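Side-chain contacts in molinate hydrolase (Gulosibacter molinativorax, PDB 4UB9), which hydrolyses the thiocarbamate herbicide molinate and is a zinc-binding enzyme of the amidohydrolase family: residues W145-L148 with E149-T152; E230-E233 with R234-F238; E287-N290 with T291-R295; T304-Q308 with A309-E313. All coordinates share one frame; numbering follows the deposited sequence.

How the contacts relate
The four contacts are local and follow one another along the chain; none nests in or crosses another. Contact 1 turns the chain from the loop after strand 138-143 into helix 148-159. Contact 2 closes the turn at the end of helix 221-232, before strand 239-242. Contact 3 lies on helix 286-294, and contact 4 folds the loop between strand 299-301 and helix 313-322. Contacts 1 and 2 touch where Leu148 CD2 lies 3.7 Å from Arg234 CD. Contacts 3 and 4 touch where Leu289 CD2 lies 4.0 Å from Ile311 CD1, and both reach the third subunit. The two pairs do not touch: even contacts 2 and 3 have centres about 23 Å apart.

Contact 1: residues W145-L148 with E149-T152; sequences WNAL and EPVT
The first turn of helix 148-159 sets Asn146, Ala147 and Leu148 against Pro150, Val151 and Thr152. Ala147 is the N-cap. Its carbonyl O takes Val151 N at 3.1 Å, nearly in line with the C=O bond. Pro150 sits within this opening turn, where a missing N-H costs little. Its CG lies 3.7 Å from Ala147 CB. Leu148 O is held twice by Thr152. Thr152 N comes from one face of the carbonyl plane and Thr152 OG1 from the other, with OG1 at 2.8 Å and 37° out of the plane. The hydroxyl gets there because OG1 lies beside its own backbone N (chi1 -62°). Asn146 OD1 receives the N-H of the residue that follows, Ala147 N, at 2.6 Å, in the carbonyl plane and on a lone pair, and ND2 bonds Asp143. These two bonds fix the turn of the amide, and ND2 also meets Val151 CG2 at 3.8 Å. Ile126 of helix 122-135 covers Pro150 and Val151. The Glu149 carboxylate reaches out to Asn493 of the second subunit. This is a helix start in a beta-alpha-beta unit of the amidohydrolase TIM barrel, between parallel strands 138-143 and 167-170.

Contact 2: residues E230-E233 with R234-F238; sequences EYLE and RGVDF
Two first torsions bring Tyr231 and Arg234 together. The tyrosine ring stands anti to its main-chain N (chi1 176°), while Arg234 CG lies beside its own N (chi1 -69°) and the chain then runs extended to NE. The two side chains cross at about a right angle, with Arg234 CD 4.0 Å from Tyr231 CD1. The guanidinium edge faces Tyr231 CA. At the far end of the ring, Val236 CG1 lies 3.8 Å from Tyr231 OH. Val236 CG2 touches Leu232 CD2 at 4.0 Å. The backbone here leaves helix 221-232. Arg234 N bonds Tyr231 O at 2.9 Å, and a type I beta turn from Leu232 to Gly235 overlaps it, closed by a weak bond from Gly235 N to Leu232 O. Gly235 has positive phi, which suits glycine. Tyr231 OH bonds Ala171 O and Thr173 N. A phenylalanine in place of Tyr231 would probably leave those two backbone groups without this partner and weaken the tie from the helix end to the neighbouring loop. Glu230 OE2 and Arg234 NH1 are 4.8 Å apart. At that distance their attraction is likely to be modest, and the contact relies chiefly on apolar packing and backbone bonds.

Contact 3: residues E287-N290 with T291-R295; sequences EGLN and TAIER
Glu287 to Asn290 lie one helical turn before Thr291 to Glu294, and each carbonyl of the first four accepts the N-H four residues on. These bonds are regular: Ala292 N to Gly288 O and Glu294 N to Asn290 O both measure 2.9 Å. Ile293 N points at Leu289 O nearly in line with the C=O bond. This is helix 286-294 of the beta-alpha-beta unit formed with strands 279-282 and 299-301. His282 and His302, which bind zinc, lie at or just beyond the ends of those strands. The helix itself stays about 12 Å from the zinc, measured from Gly288. Leu289 and Ile293 share one side of the helix, with Leu289 CG 4.0 Å from Ile293 CD1. Both rest on Met300 of strand 299-301 and on Thr315 of helix 313-322. Ala292 also packs on Met300. Another side is polar. Asn290 and Glu294 run side by side and point the same way, with amide and carboxylate planes 35° apart. Lys318 links them by bonding Asn290 OD1 and forming a salt bridge with Glu294 OE2. The carboxylate of Glu287 turns outward to Arg263 and Ser261 of the third subunit. The Glu287 carbonyl stays in the helix and has two donors from one residue. Thr291 sets its hydroxyl beside its own backbone N (chi1 -68°). Thr291 N and Thr291 OG1 then reach Glu287 O from opposite faces of its plane, each at 2.9 Å and each tilted 30° from it.

Contact 4: residues T304-Q308 with A309-E313; sequences TMTGQ and APIPE
Thr306 bonds Ala309 twice. Thr306 OG1 gives its proton to Ala309 O at 2.6 Å, nearly straight on to the carbonyl. In return, Ala309 N bonds Thr306 O at 3.1 Å, coming from above the carbonyl plane, 51° out of it. The hydroxyl points across the turn because OG1 stands between the backbone N and the carbonyl carbon (chi1 62°). This leaves Thr306 CG2 to meet Ile311 CG1 at 4.0 Å, the two side chains crossing at about a right angle. Gly307 and Gln308 both have positive phi, and the chain makes a beta turn close to type I'. It belongs to the loop that leads from strand 299-301, past the zinc ligand His302, to helix 313-322 of the barrel. Helix 353-363 meets several polar groups of this loop. Asn357 bonds Thr304 O and Ile311 N and, weakly, Thr306 OG1; His354 NE2 takes Gln308 N, and Asp358 takes Thr304 OG1. A valine in place of Thr306 would probably leave Ala309 O without its hydroxyl partner, and the turn with only the Ala309 N bond of the two. Leu286 packs on Thr306, Ala309 and Ile311, and Ala309 also touches Thr218 of the third subunit.

Contact 1: residues W145-L148 with E149-T152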
# COMPACT_ATOMS: atom_id res chain seq x y z
N TRP A 145 0.45 -25.94 -13.66
CA TRP A 145 1.29 -25.12 -12.81
C TRP A 145 1.20 -25.59 -11.36
O TRP A 145 0.14 -25.59 -10.74
CB TRP A 145 0.92 -23.62 -12.83
CG TRP A 145 1.86 -22.78 -11.94
CD1 TRP A 145 3.12 -22.36 -12.25
CD2 TRP A 145 1.61 -22.32 -10.63
NE1 TRP A 145 3.66 -21.66 -11.22
CE2 TRP A 145 2.74 -21.60 -10.21
CE3 TRP A 145 0.53 -22.42 -9.77
CZ2 TRP A 145 2.83 -20.98 -8.97
CZ3 TRP A 145 0.61 -21.83 -8.54
CH2 TRP A 145 1.76 -21.12 -8.15
N ASN A 146 2.35 -25.95 -10.84
CA ASN A 146 2.45 -26.52 -9.53
C ASN A 146 3.91 -26.54 -9.16
O ASN A 146 4.77 -26.23 -9.99
CB ASN A 146 1.88 -27.93 -9.53
CG ASN A 146 1.35 -28.34 -8.17
OD1 ASN A 146 1.93 -28.04 -7.13
ND2 ASN A 146 0.22 -29.03 -8.18
N ALA A 147 4.19 -26.93 -7.92
CA ALA A 147 5.56 -27.15 -7.47
C ALA A 147 6.03 -28.54 -7.84
O ALA A 147 5.42 -29.55 -7.47
CB ALA A 147 5.67 -26.96 -5.98
N LEU A 148 7.16 -28.59 -8.54
CA LEU A 148 7.66 -29.81 -9.11
C LEU A 148 7.81 -30.95 -8.12
O LEU A 148 7.35 -32.05 -8.36
CB LEU A 148 8.98 -29.58 -9.84
CG LEU A 148 9.51 -30.78 -10.63
CD1 LEU A 148 8.56 -31.26 -11.72
CD2 LEU A 148 10.83 -30.40 -11.25
N GLU A 149 8.50 -30.70 -7.02
CA GLU A 149 8.78 -31.77 -6.07
C GLU A 149 7.49 -32.48 -5.57
O GLU A 149 7.37 -33.69 -5.72
CB GLU A 149 9.67 -31.26 -4.92
CG GLU A 149 9.99 -32.29 -3.82
CD GLU A 149 10.68 -31.68 -2.59
OE1 GLU A 149 11.84 -31.23 -2.74
OE2 GLU A 149 10.10 -31.64 -1.49
N PRO A 150 6.54 -31.75 -4.98
CA PRO A 150 5.39 -32.46 -4.42
C PRO A 150 4.44 -33.01 -5.46
O PRO A 150 3.82 -34.02 -5.21
CB PRO A 150 4.68 -31.40 -3.59
CG PRO A 150 5.19 -30.10 -4.08
CD PRO A 150 6.57 -30.34 -4.58
N VAL A 151 4.35 -32.37 -6.62
CA VAL A 151 3.49 -32.91 -7.65
C VAL A 151 4.06 -34.21 -8.22
O VAL A 151 3.33 -35.12 -8.56
CB VAL A 151 3.19 -31.89 -8.75
CG1 VAL A 151 4.31 -31.79 -9.76
CG2 VAL A 151 1.89 -32.25 -9.47
N THR A 152 5.38 -34.30 -8.29
CA THR A 152 6.06 -35.53 -8.71
C THR A 152 5.78 -36.66 -7.71
O THR A 152 5.31 -37.74 -8.07
CB THR A 152 7.59 -35.34 -8.78
OG1 THR A 152 7.87 -34.36 -9.76
CG2 THR A 152 8.31 -36.63 -9.17

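Contact 2: residues E230-E233 with R234-F238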
# COMPACT_ATOMS: atom_id res chain seq x y z
N GLU A 230 17.83 -29.17 -19.10
CA GLU A 230 17.95 -29.78 -17.78
C GLU A 230 16.60 -29.90 -17.04
O GLU A 230 16.31 -30.92 -16.38
CB GLU A 230 18.94 -28.95 -16.96
CG GLU A 230 18.92 -29.23 -15.46
CD GLU A 230 19.82 -28.29 -14.67
OE1 GLU A 230 19.83 -27.04 -14.91
OE2 GLU A 230 20.52 -28.80 -13.78
N TYR A 231 15.82 -28.82 -17.14
CA TYR A 231 14.49 -28.79 -16.55
C TYR A 231 13.64 -29.93 -17.10
O TYR A 231 13.09 -30.70 -16.36
CB TYR A 231 13.79 -27.45 -16.83
CG TYR A 231 12.38 -27.46 -16.30
CD1 TYR A 231 12.12 -27.33 -14.93
CD2 TYR A 231 11.30 -27.68 -17.15
CE1 TYR A 231 10.84 -27.35 -14.45
CE2 TYR A 231 10.01 -27.69 -16.69
CZ TYR A 231 9.78 -27.55 -15.34
OH TYR A 231 8.50 -27.59 -14.83
N LEU A 232 13.61 -30.06 -18.42
CA LEU A 232 12.85 -31.09 -19.07
C LEU A 232 13.32 -32.47 -18.64
O LEU A 232 12.53 -33.39 -18.52
CB LEU A 232 12.90 -30.95 -20.59
CG LEU A 232 12.19 -29.69 -21.10
CD1 LEU A 232 12.50 -29.43 -22.56
CD2 LEU A 232 10.69 -29.78 -20.94
N GLU A 233 14.62 -32.63 -18.42
CA GLU A 233 15.16 -33.91 -17.97
C GLU A 233 14.81 -34.24 -16.53
O GLU A 233 15.08 -35.33 -16.08
CB GLU A 233 16.66 -33.97 -18.18
CG GLU A 233 16.94 -34.45 -19.60
CD GLU A 233 18.29 -34.02 -20.13
OE1 GLU A 233 19.18 -33.68 -19.31
OE2 GLU A 233 18.46 -34.05 -21.37
N ARG A 234 14.15 -33.34 -15.82
CA ARG A 234 13.69 -33.67 -14.47
C ARG A 234 12.46 -34.54 -14.43
O ARG A 234 12.14 -35.10 -13.40
CB ARG A 234 13.36 -32.44 -13.64
CG ARG A 234 14.56 -31.63 -13.27
CD ARG A 234 14.10 -30.22 -12.94
NE ARG A 234 15.20 -29.42 -12.47
CZ ARG A 234 15.63 -29.45 -11.21
NH1 ARG A 234 16.67 -28.72 -10.87
NH2 ARG A 234 15.02 -30.22 -10.31
N GLY A 235 11.70 -34.60 -15.50
CA GLY A 235 10.63 -35.58 -15.57
C GLY A 235 9.20 -35.09 -15.73
O GLY A 235 8.26 -35.79 -15.36
N VAL A 236 9.01 -34.00 -16.41
CA VAL A 236 7.68 -33.49 -16.66
C VAL A 236 6.97 -34.25 -17.77
O VAL A 236 7.62 -34.82 -18.65
CB VAL A 236 7.71 -32.00 -17.01
CG1 VAL A 236 8.41 -31.24 -15.89
CG2 VAL A 236 8.41 -31.76 -18.33
N ASP A 237 5.64 -34.23 -17.74
CA ASP A 237 4.85 -34.86 -18.79
C ASP A 237 4.59 -33.93 -19.99
O ASP A 237 4.29 -34.37 -21.09
CB ASP A 237 3.54 -35.32 -18.22
CG ASP A 237 3.72 -36.31 -17.11
OD1 ASP A 237 4.13 -37.46 -17.41
OD2 ASP A 237 3.45 -35.95 -15.94
N PHE A 238 4.71 -32.65 -19.77
CA PHE A 238 4.59 -31.66 -20.84
C PHE A 238 5.21 -30.37 -20.35
O PHE A 238 5.69 -30.31 -19.21
CB PHE A 238 3.14 -31.46 -21.27
CG PHE A 238 2.20 -31.26 -20.14
CD1 PHE A 238 2.03 -30.02 -19.61
CD2 PHE A 238 1.44 -32.30 -19.62
CE1 PHE A 238 1.11 -29.78 -18.59
CE2 PHE A 238 0.54 -32.09 -18.59
CZ PHE A 238 0.38 -30.82 -18.08

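Contact 3: residues E287-N290 with T291-R295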
# COMPACT_ATOMS: atom_id res chain seq x y z
N GLU A 287 -1.33 -11.01 -30.30
CA GLU A 287 -0.02 -11.32 -30.84
C GLU A 287 0.60 -12.52 -30.16
O GLU A 287 1.29 -13.32 -30.79
CB GLU A 287 0.91 -10.12 -30.75
CG GLU A 287 0.67 -9.13 -31.89
CD GLU A 287 0.80 -9.79 -33.28
OE1 GLU A 287 1.88 -10.31 -33.68
OE2 GLU A 287 -0.21 -9.84 -33.98
N GLY A 288 0.29 -12.68 -28.89
CA GLY A 288 0.73 -13.87 -28.19
C GLY A 288 0.09 -15.11 -28.76
O GLY A 288 0.73 -16.13 -28.97
N LEU A 289 -1.20 -15.02 -28.98
CA LEU A 289 -1.94 -16.12 -29.55
C LEU A 289 -1.37 -16.48 -30.92
O LEU A 289 -1.14 -17.62 -31.23
CB LEU A 289 -3.42 -15.74 -29.68
CG LEU A 289 -4.35 -16.77 -30.32
CD1 LEU A 289 -4.32 -18.13 -29.62
CD2 LEU A 289 -5.78 -16.23 -30.27
N ASN A 290 -1.19 -15.48 -31.74
CA ASN A 290 -0.65 -15.72 -33.07
C ASN A 290 0.70 -16.42 -32.99
O ASN A 290 0.98 -17.35 -33.71
CB ASN A 290 -0.50 -14.43 -33.86
CG ASN A 290 0.03 -14.69 -35.26
OD1 ASN A 290 -0.65 -15.26 -36.11
ND2 ASN A 290 1.27 -14.26 -35.51
N THR A 291 1.53 -15.94 -32.08
CA THR A 291 2.88 -16.51 -31.90
C THR A 291 2.82 -17.96 -31.50
O THR A 291 3.60 -18.79 -31.96
CB THR A 291 3.68 -15.67 -30.89
OG1 THR A 291 3.94 -14.38 -31.45
CG2 THR A 291 4.96 -16.32 -30.52
N ALA A 292 1.86 -18.27 -30.64
CA ALA A 292 1.70 -19.65 -30.19
C ALA A 292 1.27 -20.57 -31.35
O ALA A 292 1.71 -21.72 -31.49
CB ALA A 292 0.69 -19.72 -29.08
N ILE A 293 0.37 -20.06 -32.14
CA ILE A 293 -0.13 -20.78 -33.31
C ILE A 293 1.01 -21.07 -34.29
O ILE A 293 1.16 -22.17 -34.79
CB ILE A 293 -1.21 -19.94 -34.01
CG1 ILE A 293 -2.51 -19.99 -33.20
CG2 ILE A 293 -1.49 -20.49 -35.40
CD1 ILE A 293 -3.52 -18.94 -33.62
N GLU A 294 1.83 -20.05 -34.51
CA GLU A 294 2.95 -20.18 -35.42
C GLU A 294 4.03 -21.15 -34.94
O GLU A 294 4.86 -21.55 -35.71
CB GLU A 294 3.57 -18.80 -35.73
CG GLU A 294 2.73 -17.98 -36.71
CD GLU A 294 2.47 -18.70 -38.05
OE1 GLU A 294 3.43 -19.26 -38.61
OE2 GLU A 294 1.32 -18.70 -38.54
N ARG A 295 4.00 -21.52 -33.67
CA ARG A 295 4.88 -22.57 -33.13
C ARG A 295 4.18 -23.93 -33.07
O ARG A 295 4.70 -24.87 -32.49
CB ARG A 295 5.34 -22.21 -31.72
CG ARG A 295 6.09 -20.90 -31.56
CD ARG A 295 7.28 -20.90 -32.44
NE ARG A 295 8.25 -19.84 -32.17
CZ ARG A 295 8.08 -18.56 -32.50
NH1 ARG A 295 6.91 -18.13 -32.99
NH2 ARG A 295 9.09 -17.73 -32.32

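Contact 4: residues T304-Q308 with A309-E313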
# COMPACT_ATOMS: atom_id res chain seq x y z
N THR A 304 -8.51 -17.58 -25.64
CA THR A 304 -9.42 -16.46 -25.90
C THR A 304 -9.20 -15.26 -25.00
O THR A 304 -9.92 -14.26 -25.11
CB THR A 304 -10.90 -16.90 -25.76
OG1 THR A 304 -11.04 -17.64 -24.54
CG2 THR A 304 -11.27 -17.75 -26.92
N MET A 305 -8.26 -15.39 -24.06
CA MET A 305 -7.89 -14.27 -23.22
C MET A 305 -6.89 -13.40 -24.01
O MET A 305 -5.73 -13.69 -24.09
CB MET A 305 -7.30 -14.73 -21.93
CG MET A 305 -7.14 -13.58 -20.95
SD MET A 305 -6.12 -14.08 -19.56
CE MET A 305 -7.25 -15.21 -18.70
N THR A 306 -7.39 -12.33 -24.61
CA THR A 306 -6.62 -11.58 -25.60
C THR A 306 -6.58 -10.08 -25.41
O THR A 306 -6.72 -9.33 -26.35
CB THR A 306 -7.15 -11.86 -27.02
OG1 THR A 306 -8.50 -11.43 -27.15
CG2 THR A 306 -7.07 -13.32 -27.31
N GLY A 307 -6.37 -9.65 -24.18
CA GLY A 307 -6.15 -8.22 -23.94
C GLY A 307 -7.39 -7.38 -24.17
O GLY A 307 -7.32 -6.18 -24.42
N GLN A 308 -8.53 -8.05 -24.13
CA GLN A 308 -9.84 -7.48 -24.41
C GLN A 308 -9.93 -6.90 -25.80
O GLN A 308 -10.68 -6.01 -26.04
CB GLN A 308 -10.21 -6.45 -23.38
CG GLN A 308 -10.64 -7.08 -22.06
CD GLN A 308 -11.96 -7.79 -22.14
OE1 GLN A 308 -12.14 -8.88 -21.56
NE2 GLN A 308 -12.89 -7.20 -22.83
N ALA A 309 -9.20 -7.50 -26.73
CA ALA A 309 -9.28 -7.15 -28.14
C ALA A 309 -9.80 -8.35 -28.90
O ALA A 309 -9.47 -9.48 -28.57
CB ALA A 309 -7.92 -6.72 -28.65
N PRO A 310 -10.70 -8.13 -29.85
CA PRO A 310 -11.33 -9.28 -30.54
C PRO A 310 -10.40 -10.04 -31.45
O PRO A 310 -9.60 -9.47 -32.16
CB PRO A 310 -12.47 -8.64 -31.33
CG PRO A 310 -12.04 -7.24 -31.56
CD PRO A 310 -11.16 -6.83 -30.38
N ILE A 311 -10.53 -11.35 -31.43
CA ILE A 311 -9.71 -12.21 -32.24
C ILE A 311 -10.03 -11.98 -33.73
O ILE A 311 -11.17 -12.08 -34.11
CB ILE A 311 -9.91 -13.67 -31.91
CG1 ILE A 311 -9.45 -13.95 -30.49
CG2 ILE A 311 -9.12 -14.53 -32.88
CD1 ILE A 311 -9.65 -15.39 -30.06
N PRO A 312 -9.03 -11.67 -34.55
CA PRO A 312 -9.30 -11.47 -35.97
C PRO A 312 -9.62 -12.75 -36.69
O PRO A 312 -9.20 -13.86 -36.29
CB PRO A 312 -7.99 -10.92 -36.53
CG PRO A 312 -7.10 -10.66 -35.34
CD PRO A 312 -7.60 -11.53 -34.23
N GLU A 313 -10.36 -12.59 -37.77
CA GLU A 313 -10.81 -13.70 -38.59
C GLU A 313 -9.65 -14.55 -39.05
O GLU A 313 -9.69 -15.77 -39.01
CB GLU A 313 -11.63 -13.14 -39.76
CG GLU A 313 -12.75 -14.06 -40.21
CD GLU A 313 -13.65 -14.57 -39.07
OE1 GLU A 313 -14.30 -13.76 -38.38
OE2 GLU A 313 -13.74 -15.81 -38.89